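Local structure of chitin binding protein (Streptomyces lividans, 5FTZ) at residues Thr94-Tyr99 against Leu135-Thr140; Ala153-His158 against Asn162-Cys167. The protein is a copper-dependent AA10 lytic polysaccharide monooxygenase that probably acts oxidatively on chitin. One frame throughout, in Å; residues are numbered along the deposited sequence.

Overall arrangement
Contacts 1 and 2 both involve the sheet that carries strands 93-100, 148-157 and 162-171, and their centres are 11 Å apart. Contact 1 spans the interior of a beta sandwich, from strand 93-100 to strand 134-140 of the facing three-stranded sheet; contact 2 is a hairpin pairing within the larger sheet. Strands 93-100 and 148-157 are neighbours, joined for example by Lys-97 O and Val-154 N at 2.9 Å, while Phe-96 stacks on Trp-155. Phe-164 of contact 2 packs on His-1, which with His-91 forms the histidine brace; a copper, evidently the brace ion, lies about 4 Å from the nearest Phe-164 side-chain atom. The Phe-96 side chain of contact 1 is about 11 Å from a bound copper. His-158, in contact 2, binds a different ion with Asp-159.

Contact 1 of 2, residues Thr94-Tyr99 against Leu135-Thr140; sequences TDFKYY and LSHSGT
The interior of the beta sandwich is bridged here by aromatic side chains of Phe-96, Tyr-98 and His-137, reaching across from strands in facing sheets. The strand axes of 95-99 and 135-140 come no nearer than 10.3 Å, at an angle of 34°, so side chains alone make the contact. Tyr-98 OH and His-137 NE2 form a hydrogen bond of 2.7 Å; the hydroxyl lies at the imidazole edge, in its plane, and the two rings meet rim to rim with their planes nearly perpendicular. His-137 CG sits between its backbone N and carbonyl carbon (chi1 51°), a setting that places the imidazole where it meets both Phe-96 and Tyr-98. The same ring turns an edge to the face of Phe-96 in a T-shaped pair, with His-137 CE1 3.8 Å from Phe-96 CD2. This two-sheet packing is the immunoglobulin-like core of AA10 monooxygenases, and Trp-85 of strand 80-87 adds a hydrogen bond from NE1 to the Tyr-98 hydroxyl. Phe-122 meets both Tyr-98 and His-137. A leucine in place of His-137 would probably leave the Tyr-98 hydroxyl without its imidazole partner and Phe-96 without the ring edge against its face. Leu-135 approaches Phe-96 from the opposite direction: its CD2 methyl lies 3.6 Å from Phe-96 CE2, and Leu-135 also touches Phe-87.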
loop_
_atom_site.group_PDB
_atom_site.type_symbol
_atom_site.label_atom_id
_atom_site.label_comp_id
_atom_site.label_asym_id
_atom_site.label_seq_id
_atom_site.Cartn_x
_atom_site.Cartn_y
_atom_site.Cartn_z
ATOM N N THR A 94 3.562 -2.115 8.032
ATOM C CA THR A 94 3.551 -0.728 8.424
ATOM C C THR A 94 4.622 -0.498 9.482
ATOM O O THR A 94 5.523 0.306 9.252
ATOM C CB THR A 94 2.185 -0.301 8.964
ATOM O OG1 THR A 94 1.236 -0.470 7.911
ATOM C CG2 THR A 94 2.154 1.139 9.445
ATOM N N ASP A 95 4.584 -1.186 10.620
ATOM C CA ASP A 95 5.587 -0.983 11.663
ATOM C C ASP A 95 5.603 -2.130 12.670
ATOM O O ASP A 95 4.762 -3.038 12.652
ATOM C CB ASP A 95 5.423 0.366 12.369
ATOM C CG ASP A 95 4.273 0.436 13.276
ATOM O OD1 ASP A 95 3.462 -0.451 13.349
ATOM O OD2 ASP A 95 4.196 1.468 13.996
ATOM N N PHE A 96 6.641 -2.079 13.481
ATOM C CA PHE A 96 6.790 -2.902 14.698
ATOM C C PHE A 96 6.869 -1.985 15.886
ATOM O O PHE A 96 7.651 -1.007 15.820
ATOM C CB PHE A 96 8.046 -3.782 14.640
ATOM C CG PHE A 96 8.061 -4.774 13.496
ATOM C CD1 PHE A 96 7.485 -6.041 13.624
ATOM C CD2 PHE A 96 8.568 -4.436 12.268
ATOM C CE1 PHE A 96 7.467 -6.946 12.572
ATOM C CE2 PHE A 96 8.573 -5.323 11.232
ATOM C CZ PHE A 96 8.004 -6.576 11.375
ATOM N N LYS A 97 6.151 -2.274 16.947
ATOM C CA LYS A 97 6.211 -1.457 18.169
ATOM C C LYS A 97 6.362 -2.387 19.340
ATOM O O LYS A 97 5.739 -3.478 19.354
ATOM C CB LYS A 97 4.988 -0.611 18.388
ATOM C CG LYS A 97 4.794 0.454 17.334
ATOM C CD LYS A 97 3.515 1.205 17.557
ATOM C CE LYS A 97 3.484 2.471 16.718
ATOM N NZ LYS A 97 2.165 2.602 16.124
ATOM N N TYR A 98 7.135 -1.990 20.321
ATOM C CA TYR A 98 7.403 -2.803 21.490
ATOM C C TYR A 98 7.121 -1.991 22.740
ATOM O O TYR A 98 7.594 -0.856 22.854
ATOM C CB TYR A 98 8.857 -3.281 21.504
ATOM C CG TYR A 98 9.233 -4.100 20.334
ATOM C CD1 TYR A 98 9.678 -3.482 19.142
ATOM C CD2 TYR A 98 9.166 -5.487 20.345
ATOM C CE1 TYR A 98 10.021 -4.223 18.021
ATOM C CE2 TYR A 98 9.512 -6.255 19.232
ATOM C CZ TYR A 98 9.949 -5.636 18.092
ATOM O OH TYR A 98 10.293 -6.372 16.979
ATOM N N TYR A 99 6.335 -2.545 23.654
ATOM C CA TYR A 99 5.831 -1.885 24.860
ATOM C C TYR A 99 6.287 -2.695 26.050
ATOM O O TYR A 99 6.475 -3.904 25.935
ATOM C CB TYR A 99 4.302 -1.831 24.909
ATOM C CG TYR A 99 3.619 -1.179 23.714
ATOM C CD1 TYR A 99 3.417 -1.854 22.547
ATOM C CD2 TYR A 99 3.221 0.129 23.765
ATOM C CE1 TYR A 99 2.777 -1.252 21.486
ATOM C CE2 TYR A 99 2.553 0.733 22.674
ATOM C CZ TYR A 99 2.354 0.035 21.571
ATOM O OH TYR A 99 1.729 0.532 20.426
ATOM N N LEU A 135 13.334 -11.852 11.020
ATOM C CA LEU A 135 13.723 -10.446 11.150
ATOM C C LEU A 135 14.295 -10.221 12.488
ATOM O O LEU A 135 13.583 -10.418 13.514
ATOM C CB LEU A 135 12.538 -9.506 10.953
ATOM C CG LEU A 135 12.847 -8.020 11.122
ATOM C CD1 LEU A 135 13.862 -7.449 10.148
ATOM C CD2 LEU A 135 11.548 -7.261 10.982
ATOM N N SER A 136 15.522 -9.706 12.546
ATOM C CA SER A 136 16.207 -9.378 13.774
ATOM C C SER A 136 16.524 -7.898 13.721
ATOM O O SER A 136 17.075 -7.412 12.719
ATOM C CB SER A 136 17.510 -10.135 13.876
ATOM O OG SER A 136 17.310 -11.512 14.085
ATOM N N HIS A 137 16.170 -7.150 14.746
ATOM C CA HIS A 137 16.528 -5.735 14.825
ATOM C C HIS A 137 16.827 -5.323 16.249
ATOM O O HIS A 137 16.268 -5.873 17.203
ATOM C CB HIS A 137 15.588 -4.836 14.099
ATOM C CG HIS A 137 14.126 -5.019 14.414
ATOM N ND1 HIS A 137 13.172 -4.775 13.468
ATOM C CD2 HIS A 137 13.455 -5.438 15.502
ATOM C CE1 HIS A 137 11.960 -4.986 13.970
ATOM N NE2 HIS A 137 12.105 -5.430 15.195
ATOM N N SER A 138 17.721 -4.356 16.381
ATOM C CA SER A 138 18.255 -3.958 17.687
ATOM C C SER A 138 17.495 -2.802 18.263
ATOM O O SER A 138 17.349 -1.745 17.594
ATOM C CB SER A 138 19.704 -3.530 17.546
ATOM O OG SER A 138 20.502 -4.578 17.024
ATOM N N GLY A 139 17.086 -2.908 19.524
ATOM C CA GLY A 139 16.515 -1.809 20.293
ATOM C C GLY A 139 17.055 -1.810 21.697
ATOM O O GLY A 139 17.574 -2.802 22.200
ATOM N N THR A 140 16.907 -0.676 22.354
ATOM C CA THR A 140 17.420 -0.580 23.716
ATOM C C THR A 140 16.314 -0.887 24.713
ATOM O O THR A 140 15.238 -0.289 24.673
ATOM C CB THR A 140 17.952 0.845 23.977
ATOM O OG1 THR A 140 18.868 1.117 22.934
ATOM C CG2 THR A 140 18.623 0.958 25.298
#

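Contact 2 of 2, residues Ala153-His158 against Asn162-Cys167; sequences AVWTVH and NAFYAC. With CU (copper (II) ion), chain C.
Trp-155 and Phe-164 form a reciprocal pair of backbone hydrogen bonds, Trp-155 N to Phe-164 O at 2.9 Å and Phe-164 N to Trp-155 O at 2.8 Å. Ala-153 and Ala-166 form another such pair, and Val-157 N donates to Asn-162 O at 3.1 Å, so five backbone bonds tie the strands together. This is an antiparallel beta hairpin of strands 148-157 and 162-171 in the larger sheet of the sandwich. Just past strand 153-157, His-158 NE2 binds a copper ion at 1.9 Å, a site completed by Asp-159 of the same chain and by His-158 and Asp-159 of the second subunit, so the metal joins two copies of the protein. On one face of the hairpin Trp-155 and Phe-164 lie side by side, tilted 30° and offset, with Trp-155 CZ3 over one face of the phenyl ring and Trp-155 CE3 3.5 Å from Phe-164 CD1. Trp-155 CG is anti to the backbone N (chi1 169°), laying the indole beside Phe-164, while its NE1 hydrogen-bonds to Thr-93 OG1. Val-157 CG2 meets the edge of the Phe-164 ring at CE1, 3.9 Å away. On the opposite face Val-154 CG1 sits over the Tyr-165 ring, 4.2 Å from its centroid, in a CH-pi contact, and Tyr-165 OH hydrogen-bonds to Pro-35 O.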
loop_
_atom_site.group_PDB
_atom_site.type_symbol
_atom_site.label_atom_id
_atom_site.label_comp_id
_atom_site.label_asym_id
_atom_site.label_seq_id
_atom_site.Cartn_x
_atom_site.Cartn_y
_atom_site.Cartn_z
ATOM N N ALA A 153 4.876 -7.052 21.849
ATOM C CA ALA A 153 5.310 -6.752 20.501
ATOM C C ALA A 153 4.110 -6.735 19.615
ATOM O O ALA A 153 3.282 -7.638 19.675
ATOM C CB ALA A 153 6.316 -7.810 20.079
ATOM N N VAL A 154 3.999 -5.685 18.823
ATOM C CA VAL A 154 2.880 -5.504 17.913
ATOM C C VAL A 154 3.394 -5.266 16.503
ATOM O O VAL A 154 4.172 -4.338 16.267
ATOM C CB VAL A 154 1.975 -4.364 18.385
ATOM C CG1 VAL A 154 0.741 -4.335 17.468
ATOM C CG2 VAL A 154 1.530 -4.517 19.845
ATOM N N TRP A 155 2.973 -6.134 15.585
ATOM C CA TRP A 155 3.332 -6.062 14.166
ATOM C C TRP A 155 2.106 -5.634 13.367
ATOM O O TRP A 155 1.159 -6.372 13.289
ATOM C CB TRP A 155 3.829 -7.435 13.733
ATOM C CG TRP A 155 3.987 -7.599 12.251
ATOM C CD1 TRP A 155 4.379 -6.659 11.357
ATOM C CD2 TRP A 155 3.818 -8.819 11.498
ATOM N NE1 TRP A 155 4.412 -7.204 10.065
ATOM C CE2 TRP A 155 4.117 -8.539 10.157
ATOM C CE3 TRP A 155 3.469 -10.130 11.853
ATOM C CZ2 TRP A 155 4.010 -9.512 9.157
ATOM C CZ3 TRP A 155 3.434 -11.080 10.879
ATOM C CH2 TRP A 155 3.685 -10.765 9.554
ATOM N N THR A 156 2.144 -4.425 12.802
ATOM C CA THR A 156 0.996 -3.912 12.066
ATOM C C THR A 156 1.175 -4.123 10.576
ATOM O O THR A 156 2.208 -3.768 10.001
ATOM C CB THR A 156 0.749 -2.459 12.377
ATOM O OG1 THR A 156 0.487 -2.303 13.791
ATOM C CG2 THR A 156 -0.438 -1.894 11.567
ATOM N N VAL A 157 0.168 -4.742 9.958
ATOM C CA VAL A 157 0.248 -5.125 8.562
ATOM C C VAL A 157 -0.291 -4.024 7.648
ATOM O O VAL A 157 -1.397 -3.529 7.857
ATOM C CB VAL A 157 -0.505 -6.455 8.351
ATOM C CG1 VAL A 157 -0.510 -6.882 6.897
ATOM C CG2 VAL A 157 0.147 -7.552 9.233
ATOM N N HIS A 158 0.470 -3.710 6.634
ATOM C CA HIS A 158 0.127 -2.660 5.680
ATOM C C HIS A 158 -1.149 -3.033 4.856
ATOM O O HIS A 158 -1.329 -4.140 4.428
ATOM C CB HIS A 158 1.310 -2.526 4.759
ATOM C CG HIS A 158 1.117 -1.594 3.577
ATOM N ND1 HIS A 158 1.322 -0.229 3.643
ATOM C CD2 HIS A 158 0.912 -1.898 2.280
ATOM C CE1 HIS A 158 1.150 0.290 2.429
ATOM N NE2 HIS A 158 0.890 -0.701 1.609
ATOM N N ASN A 162 -5.329 -5.135 10.440
ATOM C CA ASN A 162 -4.862 -6.157 11.378
ATOM C C ASN A 162 -3.444 -5.939 11.869
ATOM O O ASN A 162 -2.570 -5.334 11.204
ATOM C CB ASN A 162 -4.937 -7.479 10.666
ATOM C CG ASN A 162 -6.340 -7.847 10.285
ATOM O OD1 ASN A 162 -7.233 -7.625 11.041
ATOM N ND2 ASN A 162 -6.504 -8.431 9.105
ATOM N N ALA A 163 -3.177 -6.581 13.009
ATOM C CA ALA A 163 -1.858 -6.594 13.636
ATOM C C ALA A 163 -1.715 -7.933 14.341
ATOM O O ALA A 163 -2.700 -8.535 14.749
ATOM C CB ALA A 163 -1.687 -5.424 14.592
ATOM N N PHE A 164 -0.453 -8.312 14.561
ATOM C CA PHE A 164 -0.119 -9.517 15.341
ATOM C C PHE A 164 0.432 -9.088 16.649
ATOM O O PHE A 164 1.210 -8.145 16.713
ATOM C CB PHE A 164 0.836 -10.401 14.577
ATOM C CG PHE A 164 0.200 -11.044 13.350
ATOM C CD1 PHE A 164 0.005 -10.322 12.172
ATOM C CD2 PHE A 164 -0.290 -12.334 13.434
ATOM C CE1 PHE A 164 -0.626 -10.916 11.078
ATOM C CE2 PHE A 164 -0.931 -12.900 12.344
ATOM C CZ PHE A 164 -1.135 -12.183 11.227
ATOM N N TYR A 165 -0.023 -9.768 17.688
ATOM C CA TYR A 165 0.295 -9.441 19.077
ATOM C C TYR A 165 1.060 -10.553 19.748
ATOM O O TYR A 165 0.688 -11.715 19.648
ATOM C CB TYR A 165 -1.005 -9.201 19.849
ATOM C CG TYR A 165 -1.713 -7.948 19.363
ATOM C CD1 TYR A 165 -2.563 -7.977 18.264
ATOM C CD2 TYR A 165 -1.599 -6.747 20.039
ATOM C CE1 TYR A 165 -3.202 -6.815 17.793
ATOM C CE2 TYR A 165 -2.182 -5.583 19.546
ATOM C CZ TYR A 165 -2.992 -5.626 18.442
ATOM O OH TYR A 165 -3.560 -4.423 18.015
ATOM N N ALA A 166 2.156 -10.213 20.437
ATOM C CA ALA A 166 2.952 -11.246 21.085
ATOM C C ALA A 166 3.479 -10.739 22.443
ATOM O O ALA A 166 4.277 -9.795 22.481
ATOM C CB ALA A 166 4.130 -11.662 20.221
ATOM N N CYS A 167 2.966 -11.333 23.498
ATOM C CA CYS A 167 3.414 -10.995 24.871
ATOM C C CYS A 167 4.568 -11.887 25.250
ATOM O O CYS A 167 4.428 -13.125 25.135
ATOM C CB CYS A 167 2.288 -11.243 25.866
ATOM S SG CYS A 167 0.940 -10.051 25.614
HETATM CU CU CU C . 0.179 -0.274 -0.152
#